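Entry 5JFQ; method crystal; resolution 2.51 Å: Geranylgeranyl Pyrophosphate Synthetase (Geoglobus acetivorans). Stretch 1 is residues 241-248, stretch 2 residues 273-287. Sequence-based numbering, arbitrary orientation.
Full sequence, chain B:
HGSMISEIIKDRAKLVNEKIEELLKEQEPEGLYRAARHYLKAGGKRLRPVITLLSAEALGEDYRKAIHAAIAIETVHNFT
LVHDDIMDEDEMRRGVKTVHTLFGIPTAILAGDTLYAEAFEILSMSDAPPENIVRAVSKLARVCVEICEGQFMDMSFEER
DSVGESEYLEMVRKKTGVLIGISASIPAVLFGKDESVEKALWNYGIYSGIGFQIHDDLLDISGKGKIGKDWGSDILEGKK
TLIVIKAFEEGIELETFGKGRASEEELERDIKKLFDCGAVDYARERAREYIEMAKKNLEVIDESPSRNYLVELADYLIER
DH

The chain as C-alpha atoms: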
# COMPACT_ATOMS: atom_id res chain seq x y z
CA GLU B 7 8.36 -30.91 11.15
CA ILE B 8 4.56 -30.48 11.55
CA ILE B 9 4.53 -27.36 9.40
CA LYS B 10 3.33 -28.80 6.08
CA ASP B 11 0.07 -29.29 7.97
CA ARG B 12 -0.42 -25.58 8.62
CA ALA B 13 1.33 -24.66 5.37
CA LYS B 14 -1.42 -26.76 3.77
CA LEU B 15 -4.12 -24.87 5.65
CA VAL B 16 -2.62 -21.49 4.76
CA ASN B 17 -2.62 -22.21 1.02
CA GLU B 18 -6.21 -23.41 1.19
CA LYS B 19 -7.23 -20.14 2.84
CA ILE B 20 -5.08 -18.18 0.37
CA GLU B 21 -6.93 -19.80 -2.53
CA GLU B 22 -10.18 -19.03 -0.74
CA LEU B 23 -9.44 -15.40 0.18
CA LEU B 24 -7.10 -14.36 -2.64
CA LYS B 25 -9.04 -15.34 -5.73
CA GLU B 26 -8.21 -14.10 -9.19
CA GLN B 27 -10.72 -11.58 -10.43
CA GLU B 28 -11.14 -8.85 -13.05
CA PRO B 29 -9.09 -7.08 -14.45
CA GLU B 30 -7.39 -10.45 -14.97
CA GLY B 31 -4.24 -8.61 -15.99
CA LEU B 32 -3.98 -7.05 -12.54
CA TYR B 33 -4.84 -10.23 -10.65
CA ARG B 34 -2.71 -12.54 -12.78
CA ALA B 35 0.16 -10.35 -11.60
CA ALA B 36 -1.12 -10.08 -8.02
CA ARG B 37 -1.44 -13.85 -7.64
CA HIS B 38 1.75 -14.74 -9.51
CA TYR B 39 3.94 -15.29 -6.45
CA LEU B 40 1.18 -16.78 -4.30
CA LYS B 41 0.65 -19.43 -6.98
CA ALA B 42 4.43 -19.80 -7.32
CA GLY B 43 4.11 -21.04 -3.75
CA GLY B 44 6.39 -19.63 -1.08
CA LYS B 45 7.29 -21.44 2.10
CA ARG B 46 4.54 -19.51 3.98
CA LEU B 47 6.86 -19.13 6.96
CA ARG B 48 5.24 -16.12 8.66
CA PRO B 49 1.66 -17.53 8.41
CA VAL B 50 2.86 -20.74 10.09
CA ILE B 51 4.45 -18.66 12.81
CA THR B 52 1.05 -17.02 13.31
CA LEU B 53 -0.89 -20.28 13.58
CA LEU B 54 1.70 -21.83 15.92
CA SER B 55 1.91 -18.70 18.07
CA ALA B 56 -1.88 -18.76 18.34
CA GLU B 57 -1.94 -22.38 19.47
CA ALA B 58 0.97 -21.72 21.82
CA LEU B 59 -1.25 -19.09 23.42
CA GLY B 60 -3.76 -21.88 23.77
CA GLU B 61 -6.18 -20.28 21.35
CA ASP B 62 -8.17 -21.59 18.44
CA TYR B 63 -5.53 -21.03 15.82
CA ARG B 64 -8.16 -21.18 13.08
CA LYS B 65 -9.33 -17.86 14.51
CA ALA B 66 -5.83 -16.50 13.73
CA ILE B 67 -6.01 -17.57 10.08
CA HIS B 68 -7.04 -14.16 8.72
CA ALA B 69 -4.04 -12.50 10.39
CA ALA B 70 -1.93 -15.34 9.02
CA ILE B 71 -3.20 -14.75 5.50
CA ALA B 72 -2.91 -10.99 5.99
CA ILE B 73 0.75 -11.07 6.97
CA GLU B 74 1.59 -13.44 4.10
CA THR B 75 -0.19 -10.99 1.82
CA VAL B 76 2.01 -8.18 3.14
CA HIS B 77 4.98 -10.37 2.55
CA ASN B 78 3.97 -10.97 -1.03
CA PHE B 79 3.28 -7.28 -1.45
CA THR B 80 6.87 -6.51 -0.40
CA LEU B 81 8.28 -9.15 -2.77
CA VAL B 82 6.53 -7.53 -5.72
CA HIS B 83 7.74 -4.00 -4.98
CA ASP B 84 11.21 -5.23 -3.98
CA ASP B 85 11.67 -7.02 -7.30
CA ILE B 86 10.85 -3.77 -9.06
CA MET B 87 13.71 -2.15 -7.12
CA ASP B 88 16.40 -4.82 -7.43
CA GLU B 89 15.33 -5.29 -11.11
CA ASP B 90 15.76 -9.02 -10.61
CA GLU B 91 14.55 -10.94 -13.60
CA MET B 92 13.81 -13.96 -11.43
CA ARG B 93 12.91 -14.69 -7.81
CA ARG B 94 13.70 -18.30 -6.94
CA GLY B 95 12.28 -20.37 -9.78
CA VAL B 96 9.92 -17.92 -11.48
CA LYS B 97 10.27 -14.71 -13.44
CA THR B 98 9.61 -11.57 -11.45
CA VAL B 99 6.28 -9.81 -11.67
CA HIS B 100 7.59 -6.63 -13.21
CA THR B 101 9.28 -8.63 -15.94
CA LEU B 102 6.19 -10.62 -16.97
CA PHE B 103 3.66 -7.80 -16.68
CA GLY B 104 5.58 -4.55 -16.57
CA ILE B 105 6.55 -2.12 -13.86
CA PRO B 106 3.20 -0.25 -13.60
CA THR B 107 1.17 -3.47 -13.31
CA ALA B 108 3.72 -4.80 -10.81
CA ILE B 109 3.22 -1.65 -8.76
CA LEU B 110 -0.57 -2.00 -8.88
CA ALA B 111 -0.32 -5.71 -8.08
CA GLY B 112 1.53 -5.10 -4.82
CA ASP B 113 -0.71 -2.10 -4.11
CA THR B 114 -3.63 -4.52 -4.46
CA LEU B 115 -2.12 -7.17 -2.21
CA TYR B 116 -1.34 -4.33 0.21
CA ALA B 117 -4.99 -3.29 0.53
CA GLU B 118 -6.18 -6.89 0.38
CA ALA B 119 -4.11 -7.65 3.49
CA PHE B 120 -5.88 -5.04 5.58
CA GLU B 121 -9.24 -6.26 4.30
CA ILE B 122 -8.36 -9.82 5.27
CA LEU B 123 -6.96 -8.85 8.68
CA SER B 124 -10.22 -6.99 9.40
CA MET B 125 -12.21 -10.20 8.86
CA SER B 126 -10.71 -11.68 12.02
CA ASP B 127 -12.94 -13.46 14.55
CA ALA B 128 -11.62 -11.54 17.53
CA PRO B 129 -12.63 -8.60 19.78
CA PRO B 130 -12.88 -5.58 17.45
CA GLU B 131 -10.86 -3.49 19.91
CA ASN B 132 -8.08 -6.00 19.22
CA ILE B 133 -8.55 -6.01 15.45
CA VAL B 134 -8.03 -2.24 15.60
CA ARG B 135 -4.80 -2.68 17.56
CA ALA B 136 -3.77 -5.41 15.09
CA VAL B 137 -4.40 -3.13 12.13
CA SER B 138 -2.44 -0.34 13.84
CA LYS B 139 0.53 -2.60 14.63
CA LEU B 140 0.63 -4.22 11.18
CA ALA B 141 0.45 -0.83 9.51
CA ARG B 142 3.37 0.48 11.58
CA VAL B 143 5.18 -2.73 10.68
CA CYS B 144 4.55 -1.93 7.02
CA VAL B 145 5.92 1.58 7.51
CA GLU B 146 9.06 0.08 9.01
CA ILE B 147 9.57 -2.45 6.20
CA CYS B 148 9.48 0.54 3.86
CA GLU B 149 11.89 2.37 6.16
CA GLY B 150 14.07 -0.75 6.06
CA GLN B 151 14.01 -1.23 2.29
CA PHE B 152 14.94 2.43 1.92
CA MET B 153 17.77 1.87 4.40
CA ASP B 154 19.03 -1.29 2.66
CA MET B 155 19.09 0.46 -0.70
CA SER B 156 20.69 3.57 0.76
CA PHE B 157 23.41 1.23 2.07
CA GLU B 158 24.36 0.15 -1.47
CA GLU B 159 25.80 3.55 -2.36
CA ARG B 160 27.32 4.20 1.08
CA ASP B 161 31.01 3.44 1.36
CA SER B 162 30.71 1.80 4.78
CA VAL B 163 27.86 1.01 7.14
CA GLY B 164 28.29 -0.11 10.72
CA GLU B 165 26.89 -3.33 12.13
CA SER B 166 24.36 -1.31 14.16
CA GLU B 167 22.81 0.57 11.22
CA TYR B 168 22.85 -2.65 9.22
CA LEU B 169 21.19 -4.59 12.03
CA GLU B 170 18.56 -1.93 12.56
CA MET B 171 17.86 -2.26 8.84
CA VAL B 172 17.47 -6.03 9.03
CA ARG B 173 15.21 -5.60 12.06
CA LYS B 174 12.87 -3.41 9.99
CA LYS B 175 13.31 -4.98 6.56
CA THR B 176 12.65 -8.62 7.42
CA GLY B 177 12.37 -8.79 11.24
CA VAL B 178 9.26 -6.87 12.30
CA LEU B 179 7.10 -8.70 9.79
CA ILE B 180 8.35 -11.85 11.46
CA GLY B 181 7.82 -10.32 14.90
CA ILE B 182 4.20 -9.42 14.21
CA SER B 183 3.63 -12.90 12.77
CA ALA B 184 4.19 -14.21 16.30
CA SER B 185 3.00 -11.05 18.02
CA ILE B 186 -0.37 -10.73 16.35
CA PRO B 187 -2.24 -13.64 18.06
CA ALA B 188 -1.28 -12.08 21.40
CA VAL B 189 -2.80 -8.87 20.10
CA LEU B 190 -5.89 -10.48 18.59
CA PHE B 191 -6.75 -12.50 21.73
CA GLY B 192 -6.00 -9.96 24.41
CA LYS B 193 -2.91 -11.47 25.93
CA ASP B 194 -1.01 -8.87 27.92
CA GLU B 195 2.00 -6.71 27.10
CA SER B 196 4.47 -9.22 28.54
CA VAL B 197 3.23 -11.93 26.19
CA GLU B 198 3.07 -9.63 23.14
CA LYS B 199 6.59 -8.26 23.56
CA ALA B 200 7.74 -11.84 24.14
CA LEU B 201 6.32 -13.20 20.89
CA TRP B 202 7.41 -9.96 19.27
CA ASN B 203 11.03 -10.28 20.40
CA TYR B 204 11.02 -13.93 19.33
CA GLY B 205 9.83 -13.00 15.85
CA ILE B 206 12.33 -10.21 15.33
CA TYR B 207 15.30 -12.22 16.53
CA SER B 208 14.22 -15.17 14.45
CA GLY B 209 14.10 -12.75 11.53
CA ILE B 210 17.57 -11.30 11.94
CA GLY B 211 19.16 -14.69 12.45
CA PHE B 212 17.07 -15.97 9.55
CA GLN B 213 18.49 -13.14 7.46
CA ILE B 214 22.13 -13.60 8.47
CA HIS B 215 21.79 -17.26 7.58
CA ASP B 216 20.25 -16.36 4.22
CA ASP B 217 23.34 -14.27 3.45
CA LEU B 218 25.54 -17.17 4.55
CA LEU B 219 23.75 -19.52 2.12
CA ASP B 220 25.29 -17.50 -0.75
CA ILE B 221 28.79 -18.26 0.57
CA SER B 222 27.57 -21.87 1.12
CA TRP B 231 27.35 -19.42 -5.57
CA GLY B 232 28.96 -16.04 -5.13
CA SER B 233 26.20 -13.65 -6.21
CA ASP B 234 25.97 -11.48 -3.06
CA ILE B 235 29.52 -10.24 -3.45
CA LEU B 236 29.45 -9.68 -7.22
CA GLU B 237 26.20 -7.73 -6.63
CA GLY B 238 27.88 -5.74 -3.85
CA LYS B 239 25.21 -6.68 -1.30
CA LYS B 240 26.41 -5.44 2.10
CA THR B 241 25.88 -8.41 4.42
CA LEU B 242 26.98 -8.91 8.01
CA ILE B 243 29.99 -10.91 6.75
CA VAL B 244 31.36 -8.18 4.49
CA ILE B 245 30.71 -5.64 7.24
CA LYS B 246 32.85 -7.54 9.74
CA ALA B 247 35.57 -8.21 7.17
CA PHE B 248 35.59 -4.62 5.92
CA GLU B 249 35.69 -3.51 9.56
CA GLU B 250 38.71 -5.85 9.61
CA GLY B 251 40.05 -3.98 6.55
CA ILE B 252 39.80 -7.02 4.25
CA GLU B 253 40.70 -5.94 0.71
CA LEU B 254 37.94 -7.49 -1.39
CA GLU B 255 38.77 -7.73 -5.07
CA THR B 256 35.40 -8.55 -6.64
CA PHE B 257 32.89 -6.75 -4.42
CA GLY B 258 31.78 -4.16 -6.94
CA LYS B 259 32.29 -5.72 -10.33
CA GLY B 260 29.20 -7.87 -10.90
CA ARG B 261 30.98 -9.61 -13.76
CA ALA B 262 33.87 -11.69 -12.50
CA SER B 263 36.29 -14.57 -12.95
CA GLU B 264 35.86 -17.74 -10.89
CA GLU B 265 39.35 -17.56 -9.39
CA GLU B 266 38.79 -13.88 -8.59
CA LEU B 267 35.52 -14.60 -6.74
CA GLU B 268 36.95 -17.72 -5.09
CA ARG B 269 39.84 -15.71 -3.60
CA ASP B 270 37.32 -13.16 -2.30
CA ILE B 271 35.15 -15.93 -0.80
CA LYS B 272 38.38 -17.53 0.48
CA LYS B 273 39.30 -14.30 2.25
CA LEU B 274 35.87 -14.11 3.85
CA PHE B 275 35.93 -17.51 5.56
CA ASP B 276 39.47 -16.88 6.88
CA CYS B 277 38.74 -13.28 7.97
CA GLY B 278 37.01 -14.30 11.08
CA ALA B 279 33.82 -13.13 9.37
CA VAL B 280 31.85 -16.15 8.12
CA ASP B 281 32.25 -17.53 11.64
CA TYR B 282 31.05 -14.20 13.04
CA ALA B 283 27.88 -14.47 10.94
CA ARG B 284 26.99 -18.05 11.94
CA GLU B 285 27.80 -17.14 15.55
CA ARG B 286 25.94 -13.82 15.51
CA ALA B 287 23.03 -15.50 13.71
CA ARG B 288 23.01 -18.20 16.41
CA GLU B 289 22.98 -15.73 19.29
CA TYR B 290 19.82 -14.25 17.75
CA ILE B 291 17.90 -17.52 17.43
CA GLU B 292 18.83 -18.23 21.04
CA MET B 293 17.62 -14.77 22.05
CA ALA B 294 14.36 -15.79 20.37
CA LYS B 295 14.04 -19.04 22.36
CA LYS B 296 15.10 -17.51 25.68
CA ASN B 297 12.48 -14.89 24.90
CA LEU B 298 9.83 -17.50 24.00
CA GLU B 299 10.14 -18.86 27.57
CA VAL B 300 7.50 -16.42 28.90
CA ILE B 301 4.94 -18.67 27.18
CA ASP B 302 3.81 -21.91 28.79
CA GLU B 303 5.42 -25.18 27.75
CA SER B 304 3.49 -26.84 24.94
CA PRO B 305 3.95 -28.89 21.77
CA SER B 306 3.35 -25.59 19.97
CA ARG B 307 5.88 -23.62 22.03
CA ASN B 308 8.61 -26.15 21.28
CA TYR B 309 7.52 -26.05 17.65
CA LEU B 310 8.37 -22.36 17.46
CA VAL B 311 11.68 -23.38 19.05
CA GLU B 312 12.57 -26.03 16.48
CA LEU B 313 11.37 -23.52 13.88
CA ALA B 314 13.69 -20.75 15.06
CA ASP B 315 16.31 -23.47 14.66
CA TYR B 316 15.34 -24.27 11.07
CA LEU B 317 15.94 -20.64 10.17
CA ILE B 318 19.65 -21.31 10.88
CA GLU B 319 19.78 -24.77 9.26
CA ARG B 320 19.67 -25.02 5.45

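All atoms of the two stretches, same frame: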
# COMPACT_ATOMS: atom_id res chain seq x y z
N THR B 241 26.35 -7.43 3.45
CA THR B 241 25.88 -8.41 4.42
C THR B 241 26.63 -8.20 5.73
O THR B 241 27.50 -7.34 5.84
CB THR B 241 26.09 -9.81 3.85
OG1 THR B 241 27.40 -9.89 3.27
CG2 THR B 241 25.08 -10.09 2.75
N LEU B 242 26.27 -8.99 6.74
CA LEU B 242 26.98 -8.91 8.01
C LEU B 242 28.41 -9.42 7.88
O LEU B 242 29.30 -8.95 8.60
CB LEU B 242 26.24 -9.72 9.07
CG LEU B 242 26.83 -9.57 10.47
CD1 LEU B 242 27.01 -8.09 10.81
CD2 LEU B 242 25.95 -10.28 11.51
N ILE B 243 28.64 -10.38 6.98
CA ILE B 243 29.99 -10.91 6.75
C ILE B 243 30.91 -9.82 6.22
O ILE B 243 31.94 -9.49 6.83
CB ILE B 243 29.94 -12.11 5.79
CG1 ILE B 243 28.90 -11.86 4.70
CG2 ILE B 243 29.64 -13.40 6.52
CD1 ILE B 243 28.83 -12.89 3.62
N VAL B 244 30.54 -9.22 5.09
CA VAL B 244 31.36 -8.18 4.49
C VAL B 244 31.44 -6.94 5.37
O VAL B 244 32.30 -6.09 5.14
CB VAL B 244 30.85 -7.79 3.08
CG1 VAL B 244 30.80 -9.01 2.16
CG2 VAL B 244 29.50 -7.12 3.16
N ILE B 245 30.57 -6.79 6.37
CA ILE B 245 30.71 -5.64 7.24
C ILE B 245 31.75 -5.91 8.31
O ILE B 245 32.55 -5.03 8.65
CB ILE B 245 29.35 -5.23 7.83
CG1 ILE B 245 28.51 -4.57 6.74
CG2 ILE B 245 29.52 -4.23 8.96
CD1 ILE B 245 27.14 -4.22 7.18
N LYS B 246 31.78 -7.14 8.83
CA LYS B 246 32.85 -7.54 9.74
C LYS B 246 34.20 -7.48 9.04
O LYS B 246 35.13 -6.81 9.50
CB LYS B 246 32.58 -8.94 10.29
N ALA B 247 34.31 -8.16 7.90
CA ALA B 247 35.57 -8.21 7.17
C ALA B 247 36.06 -6.82 6.79
O ALA B 247 37.24 -6.50 6.96
CB ALA B 247 35.42 -9.09 5.93
N PHE B 248 35.17 -5.97 6.27
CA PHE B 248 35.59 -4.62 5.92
C PHE B 248 35.95 -3.83 7.18
O PHE B 248 36.89 -3.01 7.16
CB PHE B 248 34.51 -3.90 5.12
CG PHE B 248 34.53 -4.21 3.64
CD1 PHE B 248 35.73 -4.28 2.94
CD2 PHE B 248 33.35 -4.41 2.93
CE1 PHE B 248 35.75 -4.56 1.57
CE2 PHE B 248 33.37 -4.70 1.56
CZ PHE B 248 34.56 -4.77 0.88
N LYS B 273 39.07 -15.33 1.25
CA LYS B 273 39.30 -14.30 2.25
C LYS B 273 38.23 -14.36 3.33
O LYS B 273 38.54 -14.49 4.52
CB LYS B 273 39.33 -12.92 1.58
N LEU B 274 36.96 -14.37 2.92
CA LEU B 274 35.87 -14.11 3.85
C LEU B 274 35.76 -15.18 4.93
O LEU B 274 35.54 -14.87 6.11
CB LEU B 274 34.56 -13.98 3.06
CG LEU B 274 33.53 -13.02 3.66
CD1 LEU B 274 32.46 -12.63 2.64
CD2 LEU B 274 32.89 -13.64 4.89
N PHE B 275 35.90 -16.46 4.55
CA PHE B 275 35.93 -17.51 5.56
C PHE B 275 37.05 -17.28 6.56
O PHE B 275 36.82 -17.28 7.78
CB PHE B 275 36.10 -18.87 4.87
CG PHE B 275 34.81 -19.53 4.54
CD1 PHE B 275 34.41 -19.68 3.22
CD2 PHE B 275 33.99 -20.01 5.54
CE1 PHE B 275 33.21 -20.30 2.91
CE2 PHE B 275 32.79 -20.63 5.24
CZ PHE B 275 32.40 -20.77 3.92
N ASP B 276 38.27 -17.04 6.07
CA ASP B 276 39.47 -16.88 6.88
C ASP B 276 39.54 -15.56 7.63
O ASP B 276 40.38 -15.42 8.53
CB ASP B 276 40.73 -17.01 6.02
CG ASP B 276 40.79 -18.31 5.23
OD1 ASP B 276 40.98 -18.24 3.99
OD2 ASP B 276 40.67 -19.39 5.84
N CYS B 277 38.72 -14.57 7.27
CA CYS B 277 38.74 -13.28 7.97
C CYS B 277 38.51 -13.44 9.46
O CYS B 277 39.03 -12.66 10.26
CB CYS B 277 37.67 -12.36 7.41
SG CYS B 277 37.91 -11.93 5.72
N GLY B 278 37.73 -14.44 9.84
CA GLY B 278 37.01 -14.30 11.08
C GLY B 278 35.79 -13.45 10.79
O GLY B 278 35.51 -12.47 11.49
N ALA B 279 35.05 -13.83 9.74
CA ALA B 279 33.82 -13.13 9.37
C ALA B 279 32.67 -14.07 9.04
O ALA B 279 31.54 -13.80 9.45
CB ALA B 279 34.08 -12.17 8.20
N VAL B 280 32.92 -15.17 8.32
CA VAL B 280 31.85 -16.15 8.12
C VAL B 280 31.50 -16.81 9.45
O VAL B 280 30.33 -17.09 9.73
CB VAL B 280 32.25 -17.19 7.06
CG1 VAL B 280 31.14 -18.21 6.88
CG2 VAL B 280 32.55 -16.52 5.74
N ASP B 281 32.51 -17.07 10.28
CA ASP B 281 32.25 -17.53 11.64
C ASP B 281 31.40 -16.52 12.39
O ASP B 281 30.39 -16.88 13.02
CB ASP B 281 33.58 -17.76 12.37
CG ASP B 281 34.48 -16.55 12.30
OD1 ASP B 281 34.30 -15.76 11.34
OD2 ASP B 281 35.35 -16.36 13.19
N TYR B 282 31.78 -15.24 12.33
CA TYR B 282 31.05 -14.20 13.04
C TYR B 282 29.57 -14.25 12.68
O TYR B 282 28.71 -14.14 13.55
CB TYR B 282 31.65 -12.83 12.71
CG TYR B 282 31.19 -11.73 13.66
CD1 TYR B 282 31.90 -11.46 14.82
CD2 TYR B 282 30.06 -10.97 13.39
CE1 TYR B 282 31.49 -10.46 15.70
CE2 TYR B 282 29.64 -9.97 14.26
CZ TYR B 282 30.37 -9.72 15.42
OH TYR B 282 29.97 -8.73 16.30
N ALA B 283 29.27 -14.45 11.39
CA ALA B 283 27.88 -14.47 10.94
C ALA B 283 27.12 -15.65 11.52
O ALA B 283 26.06 -15.47 12.14
CB ALA B 283 27.83 -14.48 9.42
N ARG B 284 27.62 -16.88 11.33
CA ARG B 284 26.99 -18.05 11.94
C ARG B 284 26.81 -17.84 13.44
O ARG B 284 25.74 -18.09 14.00
CB ARG B 284 27.82 -19.31 11.68
CG ARG B 284 27.59 -20.00 10.34
CD ARG B 284 28.74 -19.69 9.40
NE ARG B 284 28.81 -20.57 8.24
CZ ARG B 284 29.80 -21.43 8.02
NH1 ARG B 284 30.80 -21.53 8.88
NH2 ARG B 284 29.79 -22.19 6.93
N GLU B 285 27.86 -17.35 14.11
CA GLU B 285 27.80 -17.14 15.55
C GLU B 285 26.78 -16.06 15.89
O GLU B 285 25.91 -16.27 16.74
CB GLU B 285 29.19 -16.77 16.08
N ARG B 286 26.87 -14.91 15.23
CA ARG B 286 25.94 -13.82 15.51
C ARG B 286 24.51 -14.22 15.15
O ARG B 286 23.57 -13.88 15.86
CB ARG B 286 26.35 -12.56 14.77
CG ARG B 286 25.67 -11.31 15.29
CD ARG B 286 26.37 -10.78 16.52
NE ARG B 286 25.92 -9.42 16.82
CZ ARG B 286 26.58 -8.57 17.60
N ALA B 287 24.34 -14.95 14.04
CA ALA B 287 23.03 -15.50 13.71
C ALA B 287 22.53 -16.42 14.83
O ALA B 287 21.35 -16.37 15.20
CB ALA B 287 23.07 -16.25 12.38

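How do the two backbones meet? The helix of 242-248 crosses helix 280-287 at 126° between their N-to-C directions, with axes 8.5 Å apart at closest. The nearest CA atoms are those of Ile 243 and Ala 279, 5.1 Å apart, where the second stretch turns between helices. Gly 278 makes that turn with positive phi, at angles where a CB would jam against the preceding carbonyl oxygen.

What does Ile 243 do at the centre? Its CA-to-CB bond points toward the other stretch, and with chi1 p and chi2 t, Ile 243 CG2 packs 3.6 Å from Ala 283 CB and 4.3 Å from Val 280 CG2, while Ile 243 CB is 3.4 Å from Leu 274 CD2. Leu 274, its chi1 between wells at -149°, also places CD1 4.0 Å from Val 244 CG1.

How are the flanks filled? Leu 242 also points toward the other stretch, and its t, p rotamer sets CD2 3.9 Å from Arg 286 CG, an aliphatic contact. Ala 247 CB lies 4.1 Å from Ala 279 CB and 3.8 Å from Cys 277 SG.

What bonds hold the stretches together? No hydrogen bond crosses between the modelled atoms; apolar packing joins them. Backbone bonds stay within each stretch, such as Ala 247 N to Ile 243 O at 2.9 Å.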